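Local structure of RING finger protein unkempt homolog (Mus musculus, 5ELK) at residues T7-K15 with T83-K93. The protein binds specific RNA sequences through clustered CCCH zinc fingers and represses translation, helping to shape the early morphology of cortical neurons. Numbering follows the deposited sequence.
With nucleotides of chain B.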
ATOM      1  N   THR A   7      -9.257  -9.231  -0.035  1.00 39.24           N
ATOM      2  CA  THR A   7      -8.829  -7.972  -0.618  1.00 40.42           C
ATOM      3  C   THR A   7      -9.529  -6.744  -0.013  1.00 40.08           C
ATOM      4  O   THR A   7      -8.931  -5.672   0.097  1.00 38.46           O
ATOM      5  CB  THR A   7      -8.995  -8.021  -2.146  1.00 39.76           C
ATOM      6  OG1 THR A   7     -10.373  -8.247  -2.467  1.00 48.04           O
ATOM      7  CG2 THR A   7      -8.160  -9.165  -2.708  1.00 29.59           C
ATOM      8  N   ALA A   8     -10.784  -6.908   0.398  1.00 42.72           N
ATOM      9  CA  ALA A   8     -11.542  -5.793   0.953  1.00 47.88           C
ATOM     10  C   ALA A   8     -10.940  -5.305   2.266  1.00 45.84           C
ATOM     11  O   ALA A   8     -11.050  -4.132   2.602  1.00 44.90           O
ATOM     12  CB  ALA A   8     -12.992  -6.179   1.142  1.00 37.23           C
ATOM     13  N   TYR A   9     -10.301  -6.218   2.993  1.00 42.10           N
ATOM     14  CA  TYR A   9      -9.714  -5.922   4.294  1.00 38.21           C
ATOM     15  C   TYR A   9      -8.336  -5.303   4.100  1.00 47.55           C
ATOM     16  O   TYR A   9      -7.913  -4.406   4.855  1.00 48.25           O
ATOM     17  CB  TYR A   9      -9.594  -7.207   5.115  1.00 54.75           C
ATOM     18  CG  TYR A   9      -9.138  -6.992   6.543  1.00 54.49           C
ATOM     19  CD1 TYR A   9     -10.051  -6.709   7.551  1.00 58.26           C
ATOM     20  CD2 TYR A   9      -7.793  -7.077   6.886  1.00 53.02           C
ATOM     21  CE1 TYR A   9      -9.634  -6.516   8.858  1.00 60.38           C
ATOM     22  CE2 TYR A   9      -7.372  -6.882   8.189  1.00 56.27           C
ATOM     23  CZ  TYR A   9      -8.297  -6.602   9.169  1.00 57.29           C
ATOM     24  OH  TYR A   9      -7.878  -6.406  10.463  1.00 61.21           O
ATOM     25  N   VAL A  10      -7.633  -5.797   3.087  1.00 36.78           N
ATOM     26  CA  VAL A  10      -6.341  -5.250   2.721  1.00 42.11           C
ATOM     27  C   VAL A  10      -6.535  -3.780   2.413  1.00 34.44           C
ATOM     28  O   VAL A  10      -5.793  -2.927   2.905  1.00 43.07           O
ATOM     29  CB  VAL A  10      -5.775  -5.960   1.478  1.00 44.03           C
ATOM     30  CG1 VAL A  10      -4.504  -5.266   0.967  1.00 41.64           C
ATOM     31  CG2 VAL A  10      -5.507  -7.410   1.797  1.00 41.57           C
ATOM     32  N   LEU A  11      -7.555  -3.500   1.608  1.00 31.68           N
ATOM     33  CA  LEU A  11      -7.866  -2.137   1.184  1.00 36.23           C
ATOM     34  C   LEU A  11      -8.074  -1.213   2.365  1.00 34.34           C
ATOM     35  O   LEU A  11      -7.599  -0.083   2.367  1.00 42.22           O
ATOM     36  CB  LEU A  11      -9.137  -2.111   0.348  1.00 36.75           C
ATOM     37  CG  LEU A  11      -9.169  -1.196  -0.878  1.00 39.19           C
ATOM     38  CD1 LEU A  11     -10.624  -0.930  -1.252  1.00 35.16           C
ATOM     39  CD2 LEU A  11      -8.382   0.114  -0.718  1.00 36.47           C
ATOM     40  N   GLY A  12      -8.785  -1.694   3.377  1.00 41.73           N
ATOM     41  CA  GLY A  12      -9.151  -0.853   4.500  1.00 46.99           C
ATOM     42  C   GLY A  12      -8.084  -0.709   5.566  1.00 42.69           C
ATOM     43  O   GLY A  12      -8.089   0.273   6.308  1.00 48.47           O
ATOM     44  N   ASN A  13      -7.151  -1.657   5.624  1.00 38.90           N
ATOM     45  CA  ASN A  13      -6.275  -1.786   6.789  1.00 40.93           C
ATOM     46  C   ASN A  13      -4.779  -1.943   6.514  1.00 39.44           C
ATOM     47  O   ASN A  13      -3.968  -1.724   7.410  1.00 44.67           O
ATOM     48  CB  ASN A  13      -6.750  -2.963   7.645  1.00 47.71           C
ATOM     49  CG  ASN A  13      -8.218  -2.864   7.996  1.00 55.33           C
ATOM     50  OD1 ASN A  13      -9.011  -3.762   7.690  1.00 52.68           O
ATOM     51  ND2 ASN A  13      -8.596  -1.756   8.629  1.00 56.43           N
ATOM     52  N   TYR A  14      -4.409  -2.321   5.294  1.00 40.28           N
ATOM     53  CA  TYR A  14      -3.008  -2.598   4.971  1.00 40.79           C
ATOM     54  C   TYR A  14      -2.059  -1.437   5.313  1.00 37.48           C
ATOM     55  O   TYR A  14      -2.213  -0.334   4.803  1.00 33.33           O
ATOM     56  CB  TYR A  14      -2.880  -2.928   3.494  1.00 37.74           C
ATOM     57  CG  TYR A  14      -1.503  -3.389   3.082  1.00 35.38           C
ATOM     58  CD1 TYR A  14      -1.073  -4.663   3.387  1.00 33.37           C
ATOM     59  CD2 TYR A  14      -0.647  -2.565   2.375  1.00 35.44           C
ATOM     60  CE1 TYR A  14       0.171  -5.104   3.008  1.00 33.64           C
ATOM     61  CE2 TYR A  14       0.611  -3.004   1.989  1.00 32.39           C
ATOM     62  CZ  TYR A  14       1.006  -4.277   2.312  1.00 34.90           C
ATOM     63  OH  TYR A  14       2.243  -4.747   1.946  1.00 41.55           O
ATOM     64  N   LYS A  15      -1.072  -1.721   6.161  1.00 37.69           N
ATOM     65  CA  LYS A  15      -0.103  -0.731   6.653  1.00 41.57           C
ATOM     66  C   LYS A  15      -0.730   0.532   7.231  1.00 37.76           C
ATOM     67  O   LYS A  15      -0.189   1.627   7.116  1.00 42.92           O
ATOM     68  CB  LYS A  15       0.922  -0.403   5.573  1.00 42.27           C
ATOM     69  CG  LYS A  15       1.887  -1.541   5.381  1.00 44.45           C
ATOM     70  CD  LYS A  15       2.809  -1.325   4.217  1.00 48.23           C
ATOM     71  CE  LYS A  15       3.741  -2.505   4.045  1.00 52.88           C
ATOM     72  NZ  LYS A  15       4.513  -2.802   5.286  1.00 59.61           N
ATOM     73  N   THR A  83       3.036   3.170  -0.885  1.00 28.29           N
ATOM     74  CA  THR A  83       2.015   2.273  -0.391  1.00 38.76           C
ATOM     75  C   THR A  83       0.638   2.918  -0.448  1.00 38.99           C
ATOM     76  O   THR A  83      -0.345   2.255  -0.794  1.00 35.47           O
ATOM     77  CB  THR A  83       2.306   1.824   1.033  1.00 39.44           C
ATOM     78  OG1 THR A  83       3.634   1.291   1.087  1.00 37.19           O
ATOM     79  CG2 THR A  83       1.308   0.760   1.454  1.00 49.77           C
ATOM     80  N   GLU A  84       0.563   4.202  -0.109  1.00 34.31           N
ATOM     81  CA  GLU A  84      -0.711   4.908  -0.132  1.00 34.43           C
ATOM     82  C   GLU A  84      -1.274   4.969  -1.535  1.00 32.91           C
ATOM     83  O   GLU A  84      -2.487   4.964  -1.737  1.00 28.37           O
ATOM     84  CB  GLU A  84      -0.569   6.322   0.418  1.00 38.79           C
ATOM     85  CG  GLU A  84      -0.612   6.364   1.921  1.00 44.47           C
ATOM     86  CD  GLU A  84      -0.946   7.727   2.466  1.00 40.46           C
ATOM     87  OE1 GLU A  84      -0.713   8.740   1.771  1.00 37.88           O
ATOM     88  OE2 GLU A  84      -1.465   7.778   3.593  1.00 39.81           O
ATOM     89  N   GLN A  85      -0.387   5.034  -2.513  1.00 36.36           N
ATOM     90  CA  GLN A  85      -0.826   5.102  -3.893  1.00 31.44           C
ATOM     91  C   GLN A  85      -1.218   3.714  -4.425  1.00 29.22           C
ATOM     92  O   GLN A  85      -2.281   3.542  -5.017  1.00 23.03           O
ATOM     93  CB  GLN A  85       0.277   5.700  -4.752  1.00 30.92           C
ATOM     94  CG  GLN A  85      -0.110   5.896  -6.196  1.00 34.35           C
ATOM     95  CD  GLN A  85       1.006   6.485  -7.023  1.00 37.86           C
ATOM     96  OE1 GLN A  85       2.149   6.035  -6.952  1.00 41.51           O
ATOM     97  NE2 GLN A  85       0.685   7.495  -7.819  1.00 40.75           N
ATOM     98  N   GLN A  86      -0.353   2.730  -4.210  1.00 25.03           N
ATOM     99  CA  GLN A  86      -0.568   1.397  -4.751  1.00 32.35           C
ATOM    100  C   GLN A  86      -1.840   0.776  -4.190  1.00 34.31           C
ATOM    101  O   GLN A  86      -2.525   0.026  -4.881  1.00 31.57           O
ATOM    102  CB  GLN A  86       0.635   0.500  -4.469  1.00 29.77           C
ATOM    103  CG  GLN A  86       1.864   0.844  -5.304  1.00 26.75           C
ATOM    104  CD  GLN A  86       2.842  -0.303  -5.418  1.00 32.73           C
ATOM    105  OE1 GLN A  86       3.847  -0.348  -4.714  1.00 42.59           O
ATOM    106  NE2 GLN A  86       2.554  -1.243  -6.311  1.00 33.23           N
ATOM    107  N   PHE A  87      -2.173   1.133  -2.955  1.00 32.12           N
ATOM    108  CA  PHE A  87      -3.350   0.592  -2.298  1.00 24.50           C
ATOM    109  C   PHE A  87      -4.441   1.638  -2.196  1.00 33.16           C
ATOM    110  O   PHE A  87      -5.293   1.581  -1.312  1.00 30.44           O
ATOM    111  CB  PHE A  87      -2.967   0.057  -0.928  1.00 30.68           C
ATOM    112  CG  PHE A  87      -2.068  -1.135  -0.999  1.00 29.47           C
ATOM    113  CD1 PHE A  87      -0.705  -0.979  -1.119  1.00 29.35           C
ATOM    114  CD2 PHE A  87      -2.590  -2.416  -0.988  1.00 36.84           C
ATOM    115  CE1 PHE A  87       0.119  -2.072  -1.200  1.00 33.53           C
ATOM    116  CE2 PHE A  87      -1.762  -3.512  -1.068  1.00 31.19           C
ATOM    117  CZ  PHE A  87      -0.412  -3.342  -1.173  1.00 33.02           C
ATOM    118  N   HIS A  88      -4.427   2.595  -3.117  1.00 35.90           N
ATOM    119  CA  HIS A  88      -5.513   3.550  -3.192  1.00 30.86           C
ATOM    120  C   HIS A  88      -6.731   2.868  -3.818  1.00 30.67           C
ATOM    121  O   HIS A  88      -6.581   2.092  -4.759  1.00 41.15           O
ATOM    122  CB  HIS A  88      -5.109   4.763  -4.020  1.00 31.51           C
ATOM    123  CG  HIS A  88      -6.055   5.911  -3.892  1.00 34.41           C
ATOM    124  ND1 HIS A  88      -7.163   6.066  -4.704  1.00 36.74           N
ATOM    125  CD2 HIS A  88      -6.081   6.954  -3.026  1.00 41.43           C
ATOM    126  CE1 HIS A  88      -7.814   7.156  -4.354  1.00 41.42           C
ATOM    127  NE2 HIS A  88      -7.182   7.715  -3.338  1.00 42.05           N
ATOM    128  N   PRO A  89      -7.940   3.158  -3.308  1.00 30.26           N
ATOM    129  CA  PRO A  89      -9.186   2.599  -3.852  1.00 32.77           C
ATOM    130  C   PRO A  89      -9.319   2.623  -5.372  1.00 29.14           C
ATOM    131  O   PRO A  89      -9.989   1.760  -5.917  1.00 42.54           O
ATOM    132  CB  PRO A  89     -10.250   3.503  -3.238  1.00 29.78           C
ATOM    133  CG  PRO A  89      -9.688   3.865  -1.915  1.00 31.10           C
ATOM    134  CD  PRO A  89      -8.203   3.994  -2.122  1.00 29.73           C
ATOM    135  N   GLU A  90      -8.698   3.597  -6.028  1.00 31.77           N
ATOM    136  CA  GLU A  90      -8.803   3.772  -7.478  1.00 35.95           C
ATOM    137  C   GLU A  90      -7.614   3.169  -8.222  1.00 36.91           C
ATOM    138  O   GLU A  90      -7.598   3.128  -9.451  1.00 48.30           O
ATOM    139  CB  GLU A  90      -8.893   5.258  -7.829  1.00 38.84           C
ATOM    140  CG  GLU A  90     -10.089   5.977  -7.252  1.00 51.38           C
ATOM    141  CD  GLU A  90     -10.142   7.436  -7.676  1.00 63.72           C
ATOM    142  OE1 GLU A  90     -11.188   8.085  -7.449  1.00 63.36           O
ATOM    143  OE2 GLU A  90      -9.137   7.930  -8.236  1.00 64.20           O
ATOM    144  N   ILE A  91      -6.626   2.693  -7.476  1.00 34.91           N
ATOM    145  CA  ILE A  91      -5.397   2.166  -8.061  1.00 33.92           C
ATOM    146  C   ILE A  91      -5.338   0.654  -7.837  1.00 33.52           C
ATOM    147  O   ILE A  91      -4.874  -0.095  -8.697  1.00 27.55           O
ATOM    148  CB  ILE A  91      -4.147   2.822  -7.406  1.00 29.92           C
ATOM    149  CG1 ILE A  91      -4.180   4.350  -7.566  1.00 35.43           C
ATOM    150  CG2 ILE A  91      -2.848   2.231  -7.964  1.00 24.87           C
ATOM    151  CD1 ILE A  91      -4.078   4.839  -9.003  1.00 41.19           C
ATOM    152  N   TYR A  92      -5.815   0.237  -6.665  1.00 22.77           N
ATOM    153  CA  TYR A  92      -5.626  -1.109  -6.141  1.00 26.36           C
ATOM    154  C   TYR A  92      -6.323  -2.143  -7.020  1.00 23.88           C
ATOM    155  O   TYR A  92      -7.507  -2.022  -7.271  1.00 28.45           O
ATOM    156  CB  TYR A  92      -6.170  -1.167  -4.709  1.00 23.77           C
ATOM    157  CG  TYR A  92      -6.035  -2.504  -4.008  1.00 25.22           C
ATOM    158  CD1 TYR A  92      -4.799  -3.090  -3.802  1.00 32.65           C
ATOM    159  CD2 TYR A  92      -7.156  -3.176  -3.530  1.00 31.13           C
ATOM    160  CE1 TYR A  92      -4.684  -4.324  -3.154  1.00 34.17           C
ATOM    161  CE2 TYR A  92      -7.045  -4.399  -2.878  1.00 28.51           C
ATOM    162  CZ  TYR A  92      -5.817  -4.964  -2.689  1.00 26.16           C
ATOM    163  OH  TYR A  92      -5.729  -6.183  -2.040  1.00 38.01           O
ATOM    164  N   LYS A  93      -5.568  -3.140  -7.489  1.00 34.09           N
ATOM    165  CA  LYS A  93      -6.076  -4.231  -8.345  1.00 32.13           C
ATOM    166  C   LYS A  93      -6.647  -3.747  -9.674  1.00 40.36           C
ATOM    167  O   LYS A  93      -7.397  -4.475 -10.324  1.00 39.01           O
ATOM    168  CB  LYS A  93      -7.144  -5.062  -7.628  1.00 33.13           C
ATOM    169  CG  LYS A  93      -6.705  -5.645  -6.305  1.00 42.90           C
ATOM    170  CD  LYS A  93      -5.619  -6.671  -6.496  1.00 43.35           C
ATOM    171  CE  LYS A  93      -5.416  -7.535  -5.263  1.00 36.58           C
ATOM    172  NZ  LYS A  93      -4.437  -8.621  -5.538  1.00 40.27           N
TER
ATOM    173  P     U B   3      -0.343   4.838 -12.520  1.00 55.00           P
ATOM    174  OP1   U B   3       0.370   4.082 -13.575  1.00 55.41           O
ATOM    175  OP2   U B   3      -1.777   5.201 -12.665  1.00 60.51           O
ATOM    176  O5'   U B   3      -0.206   3.988 -11.185  1.00 53.39           O
ATOM    177  C5'   U B   3       0.242   4.591  -9.980  1.00 48.71           C
ATOM    178  C4'   U B   3       1.095   3.636  -9.190  1.00 44.63           C
ATOM    179  O4'   U B   3       0.260   2.544  -8.703  1.00 43.95           O
ATOM    180  C3'   U B   3       2.220   2.982  -9.988  1.00 42.73           C
ATOM    181  O3'   U B   3       3.318   2.713  -9.110  1.00 42.59           O
ATOM    182  C2'   U B   3       1.581   1.668 -10.426  1.00 40.17           C
ATOM    183  O2'   U B   3       2.497   0.652 -10.776  1.00 39.41           O
ATOM    184  C1'   U B   3       0.769   1.311  -9.182  1.00 38.20           C
ATOM    185  N1    U B   3      -0.354   0.384  -9.418  1.00 44.50           N
ATOM    186  C2    U B   3      -0.606  -0.604  -8.470  1.00 42.07           C
ATOM    187  O2    U B   3       0.048  -0.736  -7.443  1.00 37.73           O
ATOM    188  N3    U B   3      -1.662  -1.446  -8.755  1.00 41.04           N
ATOM    189  C4    U B   3      -2.468  -1.417  -9.871  1.00 41.52           C
ATOM    190  O4    U B   3      -3.375  -2.246  -9.990  1.00 39.94           O
ATOM    191  C5    U B   3      -2.140  -0.371 -10.797  1.00 44.70           C
ATOM    192  C6    U B   3      -1.124   0.470 -10.554  1.00 40.36           C
ATOM    193  P     G B   5       9.581  -1.863  -7.803  1.00 50.04           P
ATOM    194  OP1   G B   5      10.175  -0.596  -8.312  1.00 61.42           O
ATOM    195  OP2   G B   5      10.263  -3.150  -8.109  1.00 52.90           O
ATOM    196  O5'   G B   5       9.428  -1.816  -6.217  1.00 51.51           O
ATOM    197  C5'   G B   5       9.245  -0.583  -5.532  1.00 49.75           C
ATOM    198  C4'   G B   5       8.725  -0.799  -4.131  1.00 51.71           C
ATOM    199  O4'   G B   5       7.308  -1.121  -4.192  1.00 48.57           O
ATOM    200  C3'   G B   5       9.391  -1.932  -3.344  1.00 57.13           C
ATOM    201  O3'   G B   5       9.488  -1.570  -1.966  1.00 62.99           O
ATOM    202  C2'   G B   5       8.397  -3.080  -3.496  1.00 54.55           C
ATOM    203  O2'   G B   5       8.438  -4.037  -2.454  1.00 56.73           O
ATOM    204  C1'   G B   5       7.063  -2.337  -3.518  1.00 52.89           C
ATOM    205  N9    G B   5       5.995  -3.050  -4.227  1.00 49.96           N
ATOM    206  C8    G B   5       5.934  -3.320  -5.574  1.00 42.66           C
ATOM    207  N7    G B   5       4.856  -3.968  -5.909  1.00 35.68           N
ATOM    208  C5    G B   5       4.166  -4.143  -4.718  1.00 37.31           C
ATOM    209  C6    G B   5       2.924  -4.780  -4.458  1.00 31.85           C
ATOM    210  O6    G B   5       2.170  -5.338  -5.254  1.00 35.06           O
ATOM    211  N1    G B   5       2.586  -4.738  -3.112  1.00 29.74           N
ATOM    212  C2    G B   5       3.349  -4.138  -2.137  1.00 40.67           C
ATOM    213  N2    G B   5       2.850  -4.194  -0.894  1.00 38.65           N
ATOM    214  N3    G B   5       4.507  -3.537  -2.362  1.00 39.38           N
ATOM    215  C4    G B   5       4.853  -3.576  -3.667  1.00 41.92           C
ATOM    216  P     A B   4       4.818   2.614  -9.683  1.00 44.60           P
ATOM    217  OP1   A B   4       5.715   3.435  -8.823  1.00 61.42           O
ATOM    218  OP2   A B   4       4.724   2.876 -11.143  1.00 46.17           O
ATOM    219  O5'   A B   4       5.232   1.081  -9.504  1.00 42.11           O
ATOM    220  C5'   A B   4       5.383   0.516  -8.206  1.00 40.52           C
ATOM    221  C4'   A B   4       6.019  -0.856  -8.238  1.00 46.59           C
ATOM    222  O4'   A B   4       5.140  -1.814  -8.896  1.00 41.31           O
ATOM    223  C3'   A B   4       7.367  -0.975  -8.950  1.00 45.66           C
ATOM    224  O3'   A B   4       8.072  -2.030  -8.308  1.00 51.17           O
ATOM    225  C2'   A B   4       6.961  -1.474 -10.332  1.00 41.33           C
ATOM    226  O2'   A B   4       8.000  -2.108 -11.053  1.00 47.26           O
ATOM    227  C1'   A B   4       5.844  -2.446  -9.957  1.00 38.06           C
ATOM    228  N9    A B   4       4.881  -2.745 -11.018  1.00 40.80           N
ATOM    229  C8    A B   4       4.352  -1.878 -11.940  1.00 44.39           C
ATOM    230  N7    A B   4       3.470  -2.437 -12.733  1.00 43.60           N
ATOM    231  C5    A B   4       3.398  -3.759 -12.307  1.00 38.97           C
ATOM    232  C6    A B   4       2.631  -4.855 -12.757  1.00 37.97           C
ATOM    233  N6    A B   4       1.770  -4.784 -13.774  1.00 36.47           N
ATOM    234  N1    A B   4       2.788  -6.039 -12.110  1.00 34.34           N
ATOM    235  C2    A B   4       3.659  -6.094 -11.081  1.00 40.55           C
ATOM    236  N3    A B   4       4.433  -5.130 -10.567  1.00 37.53           N
ATOM    237  C4    A B   4       4.258  -3.964 -11.234  1.00 36.43           C
TER
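Thr83, on the helix 82-86, meets both Tyr14 and Lys15 through its methyl: CG2 lies at the edge of the Tyr14 ring, 3.9 Å from CE2, and touches Lys15 CD. A beta-branched residue suits this spot, since it offers a compact apolar branch beside the aliphatic part of a lysine whose NZ is hydrogen-bonded to the carbonyl of Tyr34 and salt-bridged to Asp40. Gln86 turns toward the RNA, where its NE2 donates to O2 of U3 of chain B (2.8 Å), holding the base by a nearly straight bond (163°) that suits an amide donor. Phe87, just past the helix end, carries the centre of the contact. Its ring forms an offset stack with Tyr14, centroids 4.2 Å apart and planes inclined by 28°, while Val10 CG1 packs on Phe87 CE2 at 3.8 Å and N2 of G5 of chain B lies at the Phe87 edge. With CG anti to the backbone N (chi1 -173°), Tyr14 swings its ring over Phe87, and its OH bonds to the carbonyl of Tyr30. Were Phe87 replaced by alanine, Tyr14 would probably lose its stacking partner and a gap would open beside Val10 and the guanine. Leu11 CD2 touches the carbonyl O of Phe87 and makes an apolar pairing with Pro89 CD at a turn. Tyr92 CD2 is 3.9 Å from Leu11 CG, its CE2 comes near the carbonyl O of Thr7, and its OH sits 3.4 Å from Val10 CG1. Lys93 ends the series with CE near Thr7 CG2, its NZ bonded to the carbonyl of Phe114. No hydrogen bond joins the segments; consistent with clustered CCCH fingers, side-chain packing sets helix 7-13 against the end of helix 82-86, with strands 59-60 and 63-64 between them in sequence.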